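Local structure of putative uncharacterized protein (Aeropyrum pernix, 3P1Z) at residues 30-33 / 34-38; 67-70 / 71-74. The protein is uncharacterised but probably binds nucleic acid and may cleave introns from precursor tRNA, as other members of the tRNA-intron endonuclease family do. All blocks are in the same frame, centred on the assembly; numbering follows the deposited sequence.

Contact 1: 30-33 / 34-38; sequences GSYC and RNLER
Y32 and L36, one helical turn apart, carry a local side-chain contact on the inner side of helix 30-38, next to strand 42-43 of the small antiparallel sheet. L36 CD1 comes in over one face of the phenol ring, 4.0 Å from its centroid and 30° off the normal, so the methyl sits off-centre; its nearest ring atom is Y32 CE2 at 3.6 Å. This is a CH-pi contact; CG lies anti to the Y32 backbone N and beside the carbonyl carbon (chi1 170°), which sets the ring next to L36. Replacing Y32 with an alanine would probably leave the L36 methyl without the ring face it packs on and Q55 without its weak phenol partner.

The helix lies in the SEN2-like N-terminal domain. D29 OD1, just ahead of G30, accepts hydrogen bonds from S31 OG and Y32 N, and C33 is tied to C27 by a disulfide. Regular alpha-helical bonds follow: R34 N to G30 O at 2.8 Å and nearly straight (170°), then L36 N to Y32 O at 2.9 Å. On the outer side, R34 bends at chi3 and folds its guanidinium back over the first turn, one face lying against G30 C and S31 CA.

Contact 2: 67-70 / 71-74; sequences RGWA and AAVE
A71, the first residue of 71-74, meets R67 and G68 mainly through its backbone. Its N donates to G68 O at 2.6 Å, with the donor well above the carbonyl plane and an N-H...O angle of only 133°; a second, weak bond runs from A71 N to R67 O at 3.1 Å. The A71 methyl lies near G68 O, and also touches A56 of helix 49-57.

A72 N is the other donor to G68 O, at 2.9 Å and in the carbonyl plane, so two amides grip one oxygen from different directions. The A72 methyl approaches the W69 indole obliquely, CB standing 4.1 Å from CE3. The W69 ring system also meets that of F90 of helix 83-95, with the planes steeply inclined.

V73 gives the straightest bond of the group, N to W69 O at 2.8 Å and 174°. Its CG2 branch, placed beside the backbone N, lies next to that same oxygen, and the side chain also packs on an apolar side chain of a neighbouring subunit.

E74 lays CB alongside A70 O, while its extended chain carries OE1 back to a weak bond with T66 OG1, just before R67.

A71 N is thus shared between G68 O (i-3) and, weakly, R67 O (i-4), while A72 and V73 make i-4 bonds to G68 and W69. Such mixed i-3 and i-4 bonding is usual toward the N-terminal end of a helix, and here it involves G68 with its positive phi (45°).

How the contacts relate
Contact 1 comes first along the chain and closes before contact 2 opens; both fall within the range of the SEN2-like N-terminal domain. They occupy different helices, 30-38 and 68-79, with centres 21 Å apart and nearest atoms about 10 Å apart, so neither touches the other. Helix 49-57 lies between them in sequence and is met from both, through a weak hydrogen bond from Y32 of contact 1 and by packing of A71 and W69 of contact 2. Contact 1 has no partner in another chain. Contact 2 instead reaches helix 83-95 and a neighbouring subunit, joining this domain to later parts of the chain and to the four-chain assembly.

Contact 1: 30-33 / 34-38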
loop_
_atom_site.group_PDB
_atom_site.type_symbol
_atom_site.label_atom_id
_atom_site.label_comp_id
_atom_site.label_asym_id
_atom_site.label_seq_id
_atom_site.Cartn_x
_atom_site.Cartn_y
_atom_site.Cartn_z
ATOM N N GLY A 30 -3.333 -8.476 50.629
ATOM C CA GLY A 30 -4.137 -9.672 50.501
ATOM C C GLY A 30 -5.121 -9.560 49.357
ATOM O O GLY A 30 -5.234 -10.477 48.545
ATOM N N SER A 31 -5.832 -8.437 49.285
ATOM C CA SER A 31 -6.884 -8.275 48.284
ATOM C C SER A 31 -6.319 -8.478 46.886
ATOM O O SER A 31 -6.988 -9.007 45.994
ATOM C CB SER A 31 -7.536 -6.894 48.390
ATOM O OG SER A 31 -6.564 -5.859 48.336
ATOM N N TYR A 32 -5.074 -8.051 46.716
ATOM C CA TYR A 32 -4.379 -8.137 45.438
ATOM C C TYR A 32 -4.191 -9.598 45.036
ATOM O O TYR A 32 -4.588 -10.006 43.941
ATOM C CB TYR A 32 -3.043 -7.402 45.541
ATOM C CG TYR A 32 -2.086 -7.573 44.382
ATOM C CD1 TYR A 32 -2.199 -6.795 43.231
ATOM C CD2 TYR A 32 -1.037 -8.478 44.463
ATOM C CE1 TYR A 32 -1.306 -6.938 42.184
ATOM C CE2 TYR A 32 -0.135 -8.625 43.425
ATOM C CZ TYR A 32 -0.275 -7.856 42.287
ATOM O OH TYR A 32 0.627 -8.007 41.258
ATOM N N CYS A 33 -3.607 -10.389 45.925
ATOM C CA CYS A 33 -3.497 -11.824 45.687
ATOM C C CYS A 33 -4.859 -12.497 45.525
ATOM O O CYS A 33 -5.083 -13.233 44.562
ATOM C CB CYS A 33 -2.707 -12.507 46.794
ATOM S SG CYS A 33 -0.954 -12.500 46.461
ATOM N N ARG A 34 -5.767 -12.249 46.463
ATOM C CA ARG A 34 -7.120 -12.779 46.351
ATOM C C ARG A 34 -7.716 -12.452 44.986
ATOM O O ARG A 34 -8.419 -13.276 44.405
ATOM C CB ARG A 34 -8.015 -12.245 47.473
ATOM C CG ARG A 34 -7.872 -13.001 48.795
ATOM C CD ARG A 34 -9.030 -12.698 49.750
ATOM N NE ARG A 34 -9.131 -11.270 50.028
ATOM C CZ ARG A 34 -8.275 -10.605 50.799
ATOM N NH1 ARG A 34 -7.257 -11.246 51.368
ATOM N NH2 ARG A 34 -8.435 -9.302 50.995
ATOM N N ASN A 35 -7.435 -11.250 44.482
ATOM C CA ASN A 35 -7.874 -10.866 43.142
ATOM C C ASN A 35 -7.265 -11.801 42.113
ATOM O O ASN A 35 -7.974 -12.395 41.296
ATOM C CB ASN A 35 -7.488 -9.416 42.813
ATOM C CG ASN A 35 -8.217 -8.876 41.585
ATOM O OD1 ASN A 35 -9.421 -9.084 41.422
ATOM N ND2 ASN A 35 -7.490 -8.168 40.725
ATOM N N LEU A 36 -5.945 -11.940 42.176
ATOM C CA LEU A 36 -5.203 -12.744 41.211
ATOM C C LEU A 36 -5.535 -14.231 41.320
ATOM O O LEU A 36 -4.909 -15.059 40.663
ATOM C CB LEU A 36 -3.689 -12.524 41.355
ATOM C CG LEU A 36 -3.093 -11.122 41.185
ATOM C CD1 LEU A 36 -1.577 -11.186 41.328
ATOM C CD2 LEU A 36 -3.469 -10.504 39.846
ATOM N N GLU A 37 -6.522 -14.557 42.150
ATOM C CA GLU A 37 -7.000 -15.934 42.294
ATOM C C GLU A 37 -8.447 -16.065 41.809
ATOM O O GLU A 37 -8.858 -17.117 41.321
ATOM C CB GLU A 37 -6.881 -16.406 43.752
ATOM C CG GLU A 37 -5.443 -16.619 44.224
ATOM C CD GLU A 37 -5.345 -17.325 45.569
ATOM O OE1 GLU A 37 -5.892 -16.797 46.569
ATOM O OE2 GLU A 37 -4.702 -18.398 45.618
ATOM N N ARG A 38 -9.206 -14.983 41.954
ATOM C CA ARG A 38 -10.605 -14.937 41.545
ATOM C C ARG A 38 -10.724 -14.944 40.013
ATOM O O ARG A 38 -11.652 -15.541 39.455
ATOM C CB ARG A 38 -11.290 -13.700 42.151
ATOM C CG ARG A 38 -12.748 -13.492 41.728
ATOM C CD ARG A 38 -13.233 -12.061 42.019
ATOM N NE ARG A 38 -12.535 -11.038 41.230
ATOM C CZ ARG A 38 -13.002 -10.505 40.101
ATOM N NH1 ARG A 38 -14.174 -10.893 39.613
ATOM N NH2 ARG A 38 -12.295 -9.581 39.455
#

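Contact 2: 67-70 / 71-74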
loop_
_atom_site.group_PDB
_atom_site.type_symbol
_atom_site.label_atom_id
_atom_site.label_comp_id
_atom_site.label_asym_id
_atom_site.label_seq_id
_atom_site.Cartn_x
_atom_site.Cartn_y
_atom_site.Cartn_z
ATOM N N ARG A 67 12.624 -4.964 40.189
ATOM C CA ARG A 67 11.301 -4.367 40.064
ATOM C C ARG A 67 10.928 -3.982 38.635
ATOM O O ARG A 67 11.761 -3.999 37.728
ATOM C CB ARG A 67 11.170 -3.137 40.960
ATOM C CG ARG A 67 11.305 -3.409 42.430
ATOM C CD ARG A 67 10.489 -2.390 43.207
ATOM N NE ARG A 67 10.698 -2.507 44.647
ATOM C CZ ARG A 67 10.098 -1.750 45.561
ATOM N NH1 ARG A 67 9.235 -0.803 45.191
ATOM N NH2 ARG A 67 10.367 -1.945 46.847
ATOM N N GLY A 68 9.653 -3.638 38.461
ATOM C CA GLY A 68 9.150 -3.068 37.230
ATOM C C GLY A 68 9.612 -3.754 35.960
ATOM O O GLY A 68 9.803 -4.964 35.922
ATOM N N TRP A 69 9.799 -2.957 34.916
ATOM C CA TRP A 69 10.088 -3.463 33.580
ATOM C C TRP A 69 11.360 -4.290 33.503
ATOM O O TRP A 69 11.486 -5.155 32.645
ATOM C CB TRP A 69 10.098 -2.319 32.563
ATOM C CG TRP A 69 8.722 -1.950 32.147
ATOM C CD1 TRP A 69 7.883 -1.056 32.754
ATOM C CD2 TRP A 69 8.003 -2.488 31.046
ATOM N NE1 TRP A 69 6.688 -0.997 32.085
ATOM C CE2 TRP A 69 6.735 -1.870 31.032
ATOM C CE3 TRP A 69 8.308 -3.429 30.064
ATOM C CZ2 TRP A 69 5.772 -2.170 30.064
ATOM C CZ3 TRP A 69 7.357 -3.720 29.115
ATOM C CH2 TRP A 69 6.105 -3.092 29.116
ATOM N N ALA A 70 12.301 -4.025 34.396
ATOM C CA ALA A 70 13.486 -4.858 34.497
ATOM C C ALA A 70 13.077 -6.248 34.982
ATOM O O ALA A 70 13.742 -7.244 34.686
ATOM C CB ALA A 70 14.486 -4.235 35.439
ATOM N N ALA A 71 11.973 -6.317 35.723
ATOM C CA ALA A 71 11.439 -7.600 36.173
ATOM C C ALA A 71 10.591 -8.234 35.075
ATOM O O ALA A 71 10.584 -9.457 34.897
ATOM C CB ALA A 71 10.621 -7.436 37.450
ATOM N N ALA A 72 9.879 -7.390 34.336
ATOM C CA ALA A 72 9.064 -7.852 33.217
ATOM C C ALA A 72 9.960 -8.530 32.190
ATOM O O ALA A 72 9.723 -9.666 31.782
ATOM C CB ALA A 72 8.304 -6.684 32.588
ATOM N N VAL A 73 11.009 -7.823 31.799
ATOM C CA VAL A 73 11.990 -8.363 30.884
ATOM C C VAL A 73 12.549 -9.678 31.401
ATOM O O VAL A 73 12.969 -10.518 30.620
ATOM C CB VAL A 73 13.142 -7.359 30.663
ATOM C CG1 VAL A 73 14.319 -8.021 29.943
ATOM C CG2 VAL A 73 12.627 -6.155 29.891
ATOM N N GLU A 74 12.536 -9.863 32.720
ATOM C CA GLU A 74 13.169 -11.031 33.331
ATOM C C GLU A 74 12.330 -12.276 33.123
ATOM O O GLU A 74 12.807 -13.290 32.620
ATOM C CB GLU A 74 13.415 -10.812 34.830
ATOM C CG GLU A 74 14.444 -11.767 35.433
ATOM C CD GLU A 74 14.544 -11.644 36.942
ATOM O OE1 GLU A 74 14.713 -10.507 37.440
ATOM O OE2 GLU A 74 14.457 -12.688 37.628
#